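Local coordinates for hypothetical protein PA3008 (Pseudomonas aeruginosa, PDB 1OFU) that probably halts cell division during the SOS response by binding polymerization-competent FtsZ, thereby preventing Z-ring assembly, at residues T46-W49 and L50-A53; A65-N68 and A69-L72; P93-R96 and A97-K100. All coordinates share one frame; numbering follows the deposited sequence.

Contact 1: T46-W49 and L50-A53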
loop_
_atom_site.group_PDB
_atom_site.type_symbol
_atom_site.label_atom_id
_atom_site.label_comp_id
_atom_site.label_asym_id
_atom_site.label_seq_id
_atom_site.Cartn_x
_atom_site.Cartn_y
_atom_site.Cartn_z
ATOM N N THR D 46 4.706 -18.248 -1.264
ATOM C CA THR D 46 5.334 -18.961 -0.162
ATOM C C THR D 46 5.326 -18.040 1.042
ATOM O O THR D 46 5.091 -16.835 0.913
ATOM C CB THR D 46 6.797 -19.289 -0.478
ATOM O OG1 THR D 46 7.517 -18.064 -0.676
ATOM C CG2 THR D 46 6.898 -20.141 -1.740
ATOM N N HIS D 47 5.589 -18.602 2.215
ATOM C CA HIS D 47 5.631 -17.800 3.420
ATOM C C HIS D 47 6.717 -16.741 3.275
ATOM O O HIS D 47 6.596 -15.641 3.814
ATOM C CB HIS D 47 5.905 -18.684 4.642
ATOM C CG HIS D 47 4.702 -19.434 5.125
ATOM N ND1 HIS D 47 4.446 -19.646 6.464
ATOM C CD2 HIS D 47 3.688 -20.025 4.450
ATOM C CE1 HIS D 47 3.327 -20.335 6.592
ATOM N NE2 HIS D 47 2.847 -20.579 5.387
ATOM N N GLU D 48 7.772 -17.070 2.535
ATOM C CA GLU D 48 8.863 -16.126 2.328
ATOM C C GLU D 48 8.445 -14.958 1.448
ATOM O O GLU D 48 8.791 -13.810 1.723
ATOM C CB GLU D 48 10.074 -16.825 1.709
ATOM C CG GLU D 48 11.245 -16.926 2.669
ATOM C CD GLU D 48 11.574 -15.589 3.327
ATOM O OE1 GLU D 48 11.944 -14.640 2.603
ATOM O OE2 GLU D 48 11.458 -15.485 4.568
ATOM N N TRP D 49 7.702 -15.248 0.387
ATOM C CA TRP D 49 7.247 -14.188 -0.500
ATOM C C TRP D 49 6.347 -13.245 0.287
ATOM O O TRP D 49 6.467 -12.028 0.178
ATOM C CB TRP D 49 6.454 -14.759 -1.683
ATOM C CG TRP D 49 5.995 -13.689 -2.647
ATOM C CD1 TRP D 49 6.692 -13.189 -3.709
ATOM C CD2 TRP D 49 4.763 -12.951 -2.593
ATOM N NE1 TRP D 49 5.975 -12.185 -4.321
ATOM C CE2 TRP D 49 4.789 -12.019 -3.657
ATOM C CE3 TRP D 49 3.646 -12.983 -1.748
ATOM C CZ2 TRP D 49 3.734 -11.127 -3.901
ATOM C CZ3 TRP D 49 2.595 -12.094 -1.990
ATOM C CH2 TRP D 49 2.650 -11.180 -3.061
ATOM N N LEU D 50 5.446 -13.817 1.078
ATOM C CA LEU D 50 4.501 -13.037 1.874
ATOM C C LEU D 50 5.195 -12.124 2.872
ATOM O O LEU D 50 4.758 -10.989 3.104
ATOM C CB LEU D 50 3.530 -13.976 2.599
ATOM C CG LEU D 50 2.543 -14.683 1.666
ATOM C CD1 LEU D 50 1.793 -15.771 2.415
ATOM C CD2 LEU D 50 1.576 -13.659 1.083
ATOM N N ARG D 51 6.273 -12.620 3.471
ATOM C CA ARG D 51 7.028 -11.814 4.418
ATOM C C ARG D 51 7.773 -10.722 3.659
ATOM O O ARG D 51 7.817 -9.575 4.106
ATOM C CB ARG D 51 8.017 -12.680 5.206
ATOM C CG ARG D 51 7.357 -13.607 6.227
ATOM C CD ARG D 51 8.349 -14.058 7.290
ATOM N NE ARG D 51 9.329 -15.021 6.795
ATOM C CZ ARG D 51 9.053 -16.288 6.501
ATOM N NH1 ARG D 51 10.010 -17.094 6.057
ATOM N NH2 ARG D 51 7.821 -16.753 6.653
ATOM N N ARG D 52 8.358 -11.071 2.512
ATOM C CA ARG D 52 9.078 -10.086 1.715
ATOM C C ARG D 52 8.115 -9.047 1.142
ATOM O O ARG D 52 8.499 -7.906 0.902
ATOM C CB ARG D 52 9.851 -10.750 0.573
ATOM C CG ARG D 52 11.077 -11.536 1.011
ATOM C CD ARG D 52 12.113 -11.587 -0.105
ATOM N NE ARG D 52 13.334 -12.276 0.306
ATOM C CZ ARG D 52 13.449 -13.597 0.420
ATOM N NH1 ARG D 52 12.415 -14.383 0.151
ATOM N NH2 ARG D 52 14.599 -14.132 0.809
ATOM N N ALA D 53 6.864 -9.441 0.912
ATOM C CA ALA D 53 5.873 -8.504 0.393
ATOM C C ALA D 53 5.505 -7.506 1.492
ATOM O O ALA D 53 4.703 -6.602 1.280
ATOM C CB ALA D 53 4.644 -9.247 -0.069
HETATM O O HOH W 1 7.018 -19.339 8.021
#
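Thr46 caps, and Trp49 and Ala53 pack along, the short helix 47-52, the helical arm of the beta-alpha-beta unit between strands 35-39 and 60-63. The N-cap threonine turns OG1 back over the first turn, where it accepts from Trp49 N at 3.0 Å with a fairly straight 159° bond; its carbonyl O then takes Leu50 N, starting the main-chain ladder. Trp49 has CG anti to the backbone N (chi1 -178°), which carries the indole forward along the helix, toward its C-terminal end, so that Ala53 CB lies over one face of the six-membered ring in a CH-pi contact. At the rim of the ring, Leu50 reaches in at about a right angle, its CD2 3.6 Å from Trp49 CE3. Away from this apolar patch, Glu48 bends at chi2 and spreads its carboxylate between two arginines. Its OE2 meets Arg51 NH1 at 2.6 Å in a salt bridge whose hydrogen bond is weak, with the carboxylate and guanidinium planes 67° apart; a second salt bridge runs from OE1 to Arg52 NH1, though the position of OE1 is less certain. Outside the turn, Trp49 packs on Ala21 and Leu24 of helix 13-28, while Arg51 NH2 bonds to the backbone of another protein's chain. Between His47 and Arg51 sits a water, 3.0 Å from His47 ND1 and bonded weakly to Arg51 NH2.

Contact 2: A65-N68 and A69-L72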
loop_
_atom_site.group_PDB
_atom_site.type_symbol
_atom_site.label_atom_id
_atom_site.label_comp_id
_atom_site.label_asym_id
_atom_site.label_seq_id
_atom_site.Cartn_x
_atom_site.Cartn_y
_atom_site.Cartn_z
ATOM N N ALA D 65 -5.506 -26.428 1.259
ATOM C CA ALA D 65 -6.624 -27.272 0.853
ATOM C C ALA D 65 -6.115 -28.172 -0.266
ATOM O O ALA D 65 -5.290 -27.750 -1.072
ATOM C CB ALA D 65 -7.776 -26.412 0.359
ATOM N N LYS D 66 -6.606 -29.407 -0.318
ATOM C CA LYS D 66 -6.160 -30.358 -1.333
ATOM C C LYS D 66 -6.568 -30.015 -2.763
ATOM O O LYS D 66 -5.810 -30.265 -3.701
ATOM C CB LYS D 66 -6.641 -31.772 -0.988
ATOM C CG LYS D 66 -8.143 -31.913 -0.837
ATOM C CD LYS D 66 -8.545 -33.374 -0.666
ATOM C CE LYS D 66 -7.897 -33.996 0.568
ATOM N NZ LYS D 66 -8.311 -35.417 0.756
ATOM N N ASP D 67 -7.762 -29.459 -2.939
ATOM C CA ASP D 67 -8.214 -29.089 -4.275
ATOM C C ASP D 67 -9.264 -27.985 -4.269
ATOM O O ASP D 67 -9.760 -27.585 -3.215
ATOM C CB ASP D 67 -8.747 -30.313 -5.035
ATOM C CG ASP D 67 -9.929 -30.972 -4.343
ATOM O OD1 ASP D 67 -10.694 -30.268 -3.649
ATOM O OD2 ASP D 67 -10.106 -32.199 -4.513
ATOM N N ASN D 68 -9.594 -27.501 -5.462
ATOM C CA ASN D 68 -10.565 -26.427 -5.625
ATOM C C ASN D 68 -11.841 -26.641 -4.831
ATOM O O ASN D 68 -12.316 -25.728 -4.151
ATOM C CB ASN D 68 -10.895 -26.243 -7.108
ATOM C CG ASN D 68 -9.782 -25.550 -7.865
ATOM O OD1 ASN D 68 -9.577 -24.346 -7.722
ATOM N ND2 ASN D 68 -9.048 -26.309 -8.667
ATOM N N ALA D 69 -12.395 -27.845 -4.915
ATOM C CA ALA D 69 -13.617 -28.157 -4.189
ATOM C C ALA D 69 -13.396 -27.981 -2.685
ATOM O O ALA D 69 -14.263 -27.466 -1.975
ATOM C CB ALA D 69 -14.057 -29.585 -4.502
ATOM N N ALA D 70 -12.230 -28.405 -2.206
ATOM C CA ALA D 70 -11.901 -28.283 -0.787
ATOM C C ALA D 70 -11.639 -26.823 -0.416
ATOM O O ALA D 70 -12.044 -26.355 0.647
ATOM C CB ALA D 70 -10.681 -29.137 -0.455
ATOM N N ALA D 71 -10.959 -26.105 -1.299
ATOM C CA ALA D 71 -10.665 -24.700 -1.050
ATOM C C ALA D 71 -11.965 -23.901 -0.992
ATOM O O ALA D 71 -12.099 -22.972 -0.197
ATOM C CB ALA D 71 -9.755 -24.158 -2.146
ATOM N N LEU D 72 -12.925 -24.277 -1.830
ATOM C CA LEU D 72 -14.216 -23.591 -1.877
ATOM C C LEU D 72 -14.967 -23.786 -0.560
ATOM O O LEU D 72 -15.518 -22.836 0.002
ATOM C CB LEU D 72 -15.063 -24.136 -3.032
ATOM C CG LEU D 72 -16.162 -23.252 -3.633
ATOM C CD1 LEU D 72 -17.168 -24.154 -4.327
ATOM C CD2 LEU D 72 -16.858 -22.426 -2.572
#
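The Asp67 carboxylate is the flat group that meets the new helix: Ala70 N points at its OD1 nearly head-on to the C-O bond, and the methyls of Ala69 and Ala70 come up to OD1 from opposite sides of the carboxylate plane. The hydrogen bond from Ala70 N to Asp67 OD1 measures 2.8 Å, with an N-H...O angle of 154°. The carbons flanking it are near van der Waals distance, Ala70 CB lying 3.4 Å from Asp67 OD1. This places Asp67 as the N-cap of helix 68-80. Its CG sits between the backbone N and the carbonyl carbon (chi1 60°), a torsion that folds the carboxylate back over the first turn instead of letting it trail away. Meanwhile Asp67 O receives Ala71 N at 2.7 Å, so main chain and side chain of the same residue each take one N-H of the opening turn. One residue on, Asn68 O accepts from Leu72 N. Before the cap, Ala65 turns its methyl toward the helix and lays it on the backbone of Ala71, with CB 3.9 Å from Ala71 CB and also near Ala70 CB. Lys66 adds its aliphatic part, CG resting against the Ala70 methyl, while the amine leads away. Farther out, Leu91 lies against Asn68, Ala71 and Leu72, and Ala65 packs on Ala40. Ala65 and Lys66 belong to one of the FtsZ-binding regions, so the capped turn directly follows a part of the binding surface. A carboxylate beside the positive end of a helix dipole would probably be stabilised in its ionised form, and its charge should in turn favour the start of the helix.

Contact 3: P93-R96 and A97-K100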
loop_
_atom_site.group_PDB
_atom_site.type_symbol
_atom_site.label_atom_id
_atom_site.label_comp_id
_atom_site.label_asym_id
_atom_site.label_seq_id
_atom_site.Cartn_x
_atom_site.Cartn_y
_atom_site.Cartn_z
ATOM N N PRO D 93 -11.885 -22.647 -12.292
ATOM C CA PRO D 93 -13.124 -21.877 -12.459
ATOM C C PRO D 93 -13.922 -21.671 -11.176
ATOM O O PRO D 93 -13.748 -22.387 -10.186
ATOM C CB PRO D 93 -13.917 -22.704 -13.473
ATOM C CG PRO D 93 -12.860 -23.504 -14.190
ATOM C CD PRO D 93 -11.946 -23.895 -13.066
ATOM N N LEU D 94 -14.803 -20.678 -11.217
ATOM C CA LEU D 94 -15.676 -20.361 -10.103
ATOM C C LEU D 94 -17.047 -20.132 -10.727
ATOM O O LEU D 94 -17.226 -19.209 -11.520
ATOM C CB LEU D 94 -15.197 -19.099 -9.382
ATOM C CG LEU D 94 -15.887 -18.818 -8.045
ATOM C CD1 LEU D 94 -15.609 -19.964 -7.087
ATOM C CD2 LEU D 94 -15.381 -17.514 -7.460
ATOM N N SER D 95 -18.008 -20.985 -10.384
ATOM C CA SER D 95 -19.353 -20.882 -10.936
ATOM C C SER D 95 -20.197 -19.842 -10.220
ATOM O O SER D 95 -19.881 -19.434 -9.101
ATOM C CB SER D 95 -20.064 -22.234 -10.860
ATOM O OG SER D 95 -20.388 -22.550 -9.519
ATOM N N ARG D 96 -21.275 -19.420 -10.876
ATOM C CA ARG D 96 -22.178 -18.429 -10.310
ATOM C C ARG D 96 -22.697 -18.951 -8.974
ATOM O O ARG D 96 -22.927 -18.180 -8.043
ATOM C CB ARG D 96 -23.334 -18.164 -11.281
ATOM C CG ARG D 96 -24.325 -17.109 -10.816
ATOM C CD ARG D 96 -25.119 -16.525 -11.987
ATOM N NE ARG D 96 -25.735 -17.551 -12.827
ATOM C CZ ARG D 96 -26.485 -17.296 -13.897
ATOM N NH1 ARG D 96 -27.002 -18.294 -14.603
ATOM N NH2 ARG D 96 -26.725 -16.041 -14.263
ATOM N N ALA D 97 -22.860 -20.269 -8.885
ATOM C CA ALA D 97 -23.327 -20.910 -7.658
ATOM C C ALA D 97 -22.276 -20.735 -6.563
ATOM O O ALA D 97 -22.583 -20.285 -5.457
ATOM C CB ALA D 97 -23.581 -22.390 -7.903
ATOM N N ALA D 98 -21.034 -21.091 -6.882
ATOM C CA ALA D 98 -19.932 -20.963 -5.935
ATOM C C ALA D 98 -19.825 -19.520 -5.444
ATOM O O ALA D 98 -19.605 -19.277 -4.256
ATOM C CB ALA D 98 -18.627 -21.395 -6.592
ATOM N N ARG D 99 -19.988 -18.566 -6.359
ATOM C CA ARG D 99 -19.925 -17.148 -6.007
ATOM C C ARG D 99 -21.039 -16.795 -5.032
ATOM O O ARG D 99 -20.849 -16.001 -4.107
ATOM C CB ARG D 99 -20.064 -16.267 -7.250
ATOM C CG ARG D 99 -18.823 -16.154 -8.101
ATOM C CD ARG D 99 -18.995 -15.060 -9.150
ATOM N NE ARG D 99 -17.747 -14.766 -9.850
ATOM C CZ ARG D 99 -17.109 -15.627 -10.634
ATOM N NH1 ARG D 99 -15.978 -15.276 -11.229
ATOM N NH2 ARG D 99 -17.607 -16.840 -10.831
ATOM N N LYS D 100 -22.211 -17.375 -5.256
ATOM C CA LYS D 100 -23.350 -17.121 -4.386
ATOM C C LYS D 100 -23.052 -17.712 -3.012
ATOM O O LYS D 100 -23.298 -17.080 -1.981
ATOM C CB LYS D 100 -24.615 -17.754 -4.970
ATOM C CG LYS D 100 -25.893 -17.372 -4.233
ATOM C CD LYS D 100 -26.143 -15.869 -4.283
ATOM C CE LYS D 100 -27.433 -15.498 -3.566
ATOM N NZ LYS D 100 -27.712 -14.037 -3.647
#
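Arg99 NH2 reaches back to Leu94 O in a hydrogen bond bent to 130° at the hydrogen; at 2.5 Å it is shorter than such a bond normally is, so its exact length is doubtful. Leu94 answers with its own side chain: CD2 stands 4.0 Å above the guanidinium plane, over its centre, and also touches Arg99 CG, so the guanidinium has a carbonyl at NH2 and a methyl over one face. With CG anti to the backbone N (chi1 -169°), Leu94 directs its other branch toward the helix, and CD1 presses on Ala98 CB at 3.4 Å, tighter than usual for two carbons. Between these residues, Ser95 holds the backbone. Its OG accepts from Ala98 N at 3.1 Å in an almost straight bond (169°), and its carbonyl O takes Arg99 N at 2.9 Å; Lys100 N then continues the ladder to Arg96 O. Arg99 CG lies beside the backbone N, the chain runs extended to NE, and a turn at the last torsion brings NH2 round to Leu94 O. Beyond the turn, its NH1 forms a salt bridge to Glu6 OE1, and Phe4 of the same strand 4-10 packs against both Leu94 and Arg99. A serine N-cap is a common helix start; here it opens helix 96-109 after strand 84-89 of the parallel sheet, with Leu94, the residue before the cap, packed on the first turn.

In the fold
Followed from the N terminus, the three contacts come in series, with none nested or crossed, and each closes only a local turn where a loop becomes a helix. Contact 1 starts the helix between strands 35-39 and 60-63; contact 2 follows strand 60-63, the outermost on that side, and opens helix 68-80; contact 3 follows strand 84-89 and opens helix 96-109, which leads to strand 112-118. Contacts 1 and 3 lie on opposite sides of the chain's centre, their centres about 29 Å apart. Contacts 2 and 3 touch directly, Leu72 CD1 lying 3.9 Å from Ala98 CB, and so pack two neighbouring helix starts of this alpha/beta fold together.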